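Long-range contact in dephospho-CoA kinase (Legionella pneumophila subsp. pneumophila, PDB 4TTR), which probably phosphorylates the 3'-hydroxyl of dephospho-coenzyme A with ATP, the last step of coenzyme A biosynthesis: residues Y137-E149 / R179-S191. Sequence-based numbering, arbitrary orientation.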
loop_
_atom_site.group_PDB
_atom_site.type_symbol
_atom_site.label_atom_id
_atom_site.label_comp_id
_atom_site.label_asym_id
_atom_site.label_seq_id
_atom_site.Cartn_x
_atom_site.Cartn_y
_atom_site.Cartn_z
ATOM N N TYR A 137 -12.811 9.277 1.701
ATOM C CA TYR A 137 -13.627 9.207 0.492
ATOM C C TYR A 137 -13.746 7.796 -0.088
ATOM O O TYR A 137 -14.429 7.590 -1.090
ATOM C CB TYR A 137 -13.059 10.149 -0.576
ATOM C CG TYR A 137 -11.567 10.015 -0.812
ATOM C CD1 TYR A 137 -10.663 10.823 -0.135
ATOM C CD2 TYR A 137 -11.067 9.092 -1.719
ATOM C CE1 TYR A 137 -9.303 10.712 -0.350
ATOM C CE2 TYR A 137 -9.709 8.973 -1.942
ATOM C CZ TYR A 137 -8.832 9.784 -1.255
ATOM O OH TYR A 137 -7.482 9.667 -1.473
ATOM N N LEU A 138 -13.089 6.827 0.540
ATOM C CA LEU A 138 -13.132 5.450 0.063
ATOM C C LEU A 138 -14.503 4.822 0.291
ATOM O O LEU A 138 -15.055 4.917 1.383
ATOM C CB LEU A 138 -12.058 4.616 0.766
ATOM C CG LEU A 138 -10.607 5.054 0.562
ATOM C CD1 LEU A 138 -9.679 4.139 1.341
ATOM C CD2 LEU A 138 -10.238 5.066 -0.914
ATOM N N GLN A 139 -15.051 4.175 -0.733
ATOM C CA GLN A 139 -16.302 3.438 -0.579
ATOM C C GLN A 139 -16.049 2.098 0.094
ATOM O O GLN A 139 -16.858 1.622 0.890
ATOM C CB GLN A 139 -16.978 3.193 -1.931
ATOM C CG GLN A 139 -17.640 4.392 -2.584
ATOM C CD GLN A 139 -18.409 5.244 -1.609
ATOM O OE1 GLN A 139 -19.367 4.789 -0.967
ATOM N NE2 GLN A 139 -18.009 6.510 -1.512
ATOM N N LYS A 140 -14.924 1.489 -0.259
ATOM C CA LYS A 140 -14.575 0.164 0.223
ATOM C C LYS A 140 -13.104 0.102 0.584
ATOM O O LYS A 140 -12.297 0.859 0.046
ATOM C CB LYS A 140 -14.881 -0.892 -0.836
ATOM C CG LYS A 140 -16.325 -0.965 -1.258
ATOM C CD LYS A 140 -17.181 -1.555 -0.162
ATOM C CE LYS A 140 -18.449 -2.129 -0.737
ATOM N NZ LYS A 140 -19.356 -2.637 0.314
ATOM N N VAL A 141 -12.770 -0.807 1.494
ATOM C CA VAL A 141 -11.385 -1.155 1.767
ATOM C C VAL A 141 -11.201 -2.651 1.531
ATOM O O VAL A 141 -11.991 -3.472 2.004
ATOM C CB VAL A 141 -10.972 -0.781 3.206
ATOM C CG1 VAL A 141 -9.552 -1.257 3.506
ATOM C CG2 VAL A 141 -11.076 0.726 3.410
ATOM N N LEU A 142 -10.165 -2.982 0.771
ATOM C CA LEU A 142 -9.773 -4.359 0.513
ATOM C C LEU A 142 -8.439 -4.622 1.198
ATOM O O LEU A 142 -7.461 -3.913 0.966
ATOM C CB LEU A 142 -9.673 -4.623 -0.993
ATOM C CG LEU A 142 -9.059 -5.949 -1.451
ATOM C CD1 LEU A 142 -9.863 -7.136 -0.940
ATOM C CD2 LEU A 142 -8.975 -5.976 -2.965
ATOM N N LEU A 143 -8.419 -5.632 2.055
ATOM C CA LEU A 143 -7.210 -6.027 2.762
ATOM C C LEU A 143 -6.749 -7.398 2.285
ATOM O O LEU A 143 -7.474 -8.382 2.410
ATOM C CB LEU A 143 -7.459 -6.033 4.269
ATOM C CG LEU A 143 -6.411 -6.707 5.156
ATOM C CD1 LEU A 143 -5.029 -6.113 4.931
ATOM C CD2 LEU A 143 -6.829 -6.577 6.610
ATOM N N VAL A 144 -5.548 -7.450 1.722
ATOM C CA VAL A 144 -4.968 -8.707 1.260
ATOM C C VAL A 144 -4.053 -9.272 2.332
ATOM O O VAL A 144 -3.168 -8.576 2.822
ATOM C CB VAL A 144 -4.173 -8.521 -0.042
ATOM C CG1 VAL A 144 -3.671 -9.866 -0.561
ATOM C CG2 VAL A 144 -5.031 -7.830 -1.088
ATOM N N ILE A 145 -4.272 -10.530 2.702
ATOM C CA ILE A 145 -3.426 -11.178 3.693
ATOM C C ILE A 145 -2.949 -12.536 3.200
ATOM O O ILE A 145 -3.602 -13.176 2.377
ATOM C CB ILE A 145 -4.155 -11.354 5.046
ATOM C CG1 ILE A 145 -5.392 -12.245 4.906
ATOM C CG2 ILE A 145 -4.557 -10.003 5.606
ATOM C CD1 ILE A 145 -5.702 -13.016 6.155
ATOM N N ALA A 146 -1.802 -12.958 3.711
ATOM C CA ALA A 146 -1.255 -14.268 3.398
ATOM C C ALA A 146 -0.943 -14.984 4.702
ATOM O O ALA A 146 -0.507 -14.351 5.666
ATOM C CB ALA A 146 -0.013 -14.138 2.543
ATOM N N PRO A 147 -1.172 -16.303 4.747
ATOM C CA PRO A 147 -0.859 -17.011 5.994
ATOM C C PRO A 147 0.629 -16.948 6.338
ATOM O O PRO A 147 1.464 -16.735 5.456
ATOM C CB PRO A 147 -1.309 -18.451 5.711
ATOM C CG PRO A 147 -1.362 -18.565 4.232
ATOM C CD PRO A 147 -1.709 -17.204 3.714
ATOM N N LEU A 148 0.933 -17.128 7.620
ATOM C CA LEU A 148 2.288 -17.010 8.150
ATOM C C LEU A 148 3.313 -17.794 7.331
ATOM O O LEU A 148 4.359 -17.258 6.967
ATOM C CB LEU A 148 2.293 -17.472 9.611
ATOM C CG LEU A 148 3.608 -17.816 10.316
ATOM C CD1 LEU A 148 4.639 -16.720 10.181
ATOM C CD2 LEU A 148 3.329 -18.088 11.784
ATOM N N GLU A 149 3.008 -19.051 7.029
ATOM C CA GLU A 149 3.921 -19.888 6.256
ATOM C C GLU A 149 4.258 -19.242 4.908
ATOM O O GLU A 149 5.427 -19.136 4.534
ATOM C CB GLU A 149 3.313 -21.277 6.040
ATOM N N ARG A 179 -7.772 -3.491 11.668
ATOM C CA ARG A 179 -7.850 -3.308 10.224
ATOM C C ARG A 179 -8.650 -4.425 9.549
ATOM O O ARG A 179 -9.253 -4.214 8.498
ATOM C CB ARG A 179 -6.444 -3.233 9.626
ATOM C CG ARG A 179 -5.613 -2.066 10.137
ATOM C CD ARG A 179 -6.203 -0.717 9.736
ATOM N NE ARG A 179 -5.469 0.396 10.336
ATOM C CZ ARG A 179 -5.497 1.650 9.894
ATOM N NH1 ARG A 179 -6.216 1.974 8.825
ATOM N NH2 ARG A 179 -4.793 2.581 10.518
ATOM N N LEU A 180 -8.645 -5.611 10.149
ATOM C CA LEU A 180 -9.436 -6.730 9.642
ATOM C C LEU A 180 -10.920 -6.457 9.856
ATOM O O LEU A 180 -11.743 -6.716 8.978
ATOM C CB LEU A 180 -9.035 -8.038 10.331
ATOM C CG LEU A 180 -7.740 -8.720 9.882
ATOM C CD1 LEU A 180 -7.305 -9.730 10.927
ATOM C CD2 LEU A 180 -7.912 -9.406 8.532
ATOM N N GLU A 181 -11.252 -5.929 11.028
ATOM C CA GLU A 181 -12.624 -5.545 11.334
ATOM C C GLU A 181 -13.131 -4.465 10.382
ATOM O O GLU A 181 -14.256 -4.538 9.889
ATOM C CB GLU A 181 -12.725 -5.051 12.778
ATOM C CG GLU A 181 -12.588 -6.146 13.822
ATOM C CD GLU A 181 -12.429 -5.594 15.224
ATOM O OE1 GLU A 181 -13.447 -5.460 15.933
ATOM O OE2 GLU A 181 -11.283 -5.290 15.616
ATOM N N ALA A 182 -12.289 -3.468 10.124
ATOM C CA ALA A 182 -12.688 -2.312 9.330
ATOM C C ALA A 182 -12.844 -2.660 7.855
ATOM O O ALA A 182 -13.706 -2.114 7.171
ATOM C CB ALA A 182 -11.674 -1.188 9.495
ATOM N N ALA A 183 -12.003 -3.567 7.370
ATOM C CA ALA A 183 -12.001 -3.929 5.961
ATOM C C ALA A 183 -13.356 -4.488 5.544
ATOM O O ALA A 183 -13.963 -5.272 6.272
ATOM C CB ALA A 183 -10.903 -4.939 5.676
ATOM N N ASP A 184 -13.826 -4.074 4.372
ATOM C CA ASP A 184 -15.092 -4.564 3.839
ATOM C C ASP A 184 -14.901 -5.940 3.228
ATOM O O ASP A 184 -15.788 -6.787 3.288
ATOM C CB ASP A 184 -15.651 -3.585 2.808
ATOM C CG ASP A 184 -15.889 -2.213 3.393
ATOM O OD1 ASP A 184 -16.900 -2.050 4.107
ATOM O OD2 ASP A 184 -15.057 -1.306 3.158
ATOM N N ASP A 185 -13.724 -6.160 2.656
ATOM C CA ASP A 185 -13.369 -7.461 2.111
ATOM C C ASP A 185 -11.928 -7.808 2.460
ATOM O O ASP A 185 -11.042 -6.953 2.417
ATOM C CB ASP A 185 -13.566 -7.481 0.597
ATOM C CG ASP A 185 -14.993 -7.160 0.195
ATOM O OD1 ASP A 185 -15.861 -8.054 0.313
ATOM O OD2 ASP A 185 -15.245 -6.016 -0.236
ATOM N N VAL A 186 -11.719 -9.068 2.826
ATOM C CA VAL A 186 -10.399 -9.597 3.112
ATOM C C VAL A 186 -10.093 -10.726 2.134
ATOM O O VAL A 186 -10.787 -11.739 2.107
ATOM C CB VAL A 186 -10.301 -10.112 4.558
ATOM C CG1 VAL A 186 -8.938 -10.744 4.818
ATOM C CG2 VAL A 186 -10.567 -8.979 5.543
ATOM N N LEU A 187 -9.056 -10.535 1.328
ATOM C CA LEU A 187 -8.610 -11.551 0.386
ATOM C C LEU A 187 -7.495 -12.366 1.019
ATOM O O LEU A 187 -6.368 -11.888 1.161
ATOM C CB LEU A 187 -8.131 -10.905 -0.917
ATOM C CG LEU A 187 -8.062 -11.785 -2.167
ATOM C CD1 LEU A 187 -7.794 -10.907 -3.381
ATOM C CD2 LEU A 187 -7.001 -12.865 -2.056
ATOM N N ILE A 188 -7.820 -13.590 1.421
ATOM C CA ILE A 188 -6.821 -14.501 1.957
ATOM C C ILE A 188 -6.073 -15.133 0.788
ATOM O O ILE A 188 -6.628 -15.953 0.060
ATOM C CB ILE A 188 -7.448 -15.602 2.846
ATOM C CG1 ILE A 188 -8.431 -14.985 3.849
ATOM C CG2 ILE A 188 -6.349 -16.378 3.571
ATOM C CD1 ILE A 188 -9.159 -15.999 4.717
ATOM N N ASN A 189 -4.822 -14.723 0.603
ATOM C CA ASN A 189 -3.982 -15.229 -0.479
ATOM C C ASN A 189 -3.192 -16.437 0.001
ATOM O O ASN A 189 -2.030 -16.311 0.385
ATOM C CB ASN A 189 -3.039 -14.130 -0.979
ATOM C CG ASN A 189 -2.110 -14.605 -2.084
ATOM O OD1 ASN A 189 -2.343 -15.633 -2.714
ATOM N ND2 ASN A 189 -1.049 -13.850 -2.322
ATOM N N GLU A 190 -3.832 -17.604 -0.030
ATOM C CA GLU A 190 -3.298 -18.793 0.626
ATOM C C GLU A 190 -3.055 -19.977 -0.313
ATOM O O GLU A 190 -2.728 -21.068 0.154
ATOM C CB GLU A 190 -4.246 -19.226 1.757
ATOM C CG GLU A 190 -5.724 -19.265 1.374
ATOM C CD GLU A 190 -6.601 -19.887 2.456
ATOM O OE1 GLU A 190 -7.764 -20.229 2.156
ATOM O OE2 GLU A 190 -6.134 -20.034 3.605
ATOM N N SER A 191 -3.192 -19.782 -1.624
ATOM C CA SER A 191 -3.008 -20.904 -2.542
ATOM C C SER A 191 -2.762 -20.541 -4.008
ATOM O O SER A 191 -3.574 -20.868 -4.872
ATOM C CB SER A 191 -4.231 -21.818 -2.470
ATOM O OG SER A 191 -5.358 -21.207 -3.068
HETATM O O HOH W 1 -17.848 -5.377 0.006
HETATM O O HOH W 2 -19.265 -0.765 2.141
#
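L143 and V186 pair across two parallel strands, 140-145 and 185-188, whose axes approach to 4.7 Å at 21°. L143 N bonds to D185 O and L143 O takes L187 N; I145 repeats this with L187 O and N189 N, the last bond nearly straight (168°). Where the second strand begins, V141 O accepts from both D184 N and D185 N, while D184 turns its carboxylate back so that the anti lone pair of OD2 receives V141 N at 2.9 Å. K140 crosses D184 at about a right angle, CD lying 3.8 Å from D184 CG; its NZ reaches D185 OD2 through one water. On the face bearing L143 and I145, CG anti to the backbone N (chi1 167°) carries L143 CD2 to within 3.6 Å of L180 CD2. The I145 and I188 side chains lie side by side, pointing the same way, with I145 CD1 4.1 Å from I188 CG1. The other face carries L142 CD1, which touches L187 CB at 4.1 Å. Helix 192-213 packs there, and its K206 forms a salt bridge with D185. Beyond the strand end, N189 ND2 bonds to S27 O of the predicted ATP-binding P-loop. Strand 185-188 is one edge of the five-stranded parallel sheet, with 140-145 between it and 18-23.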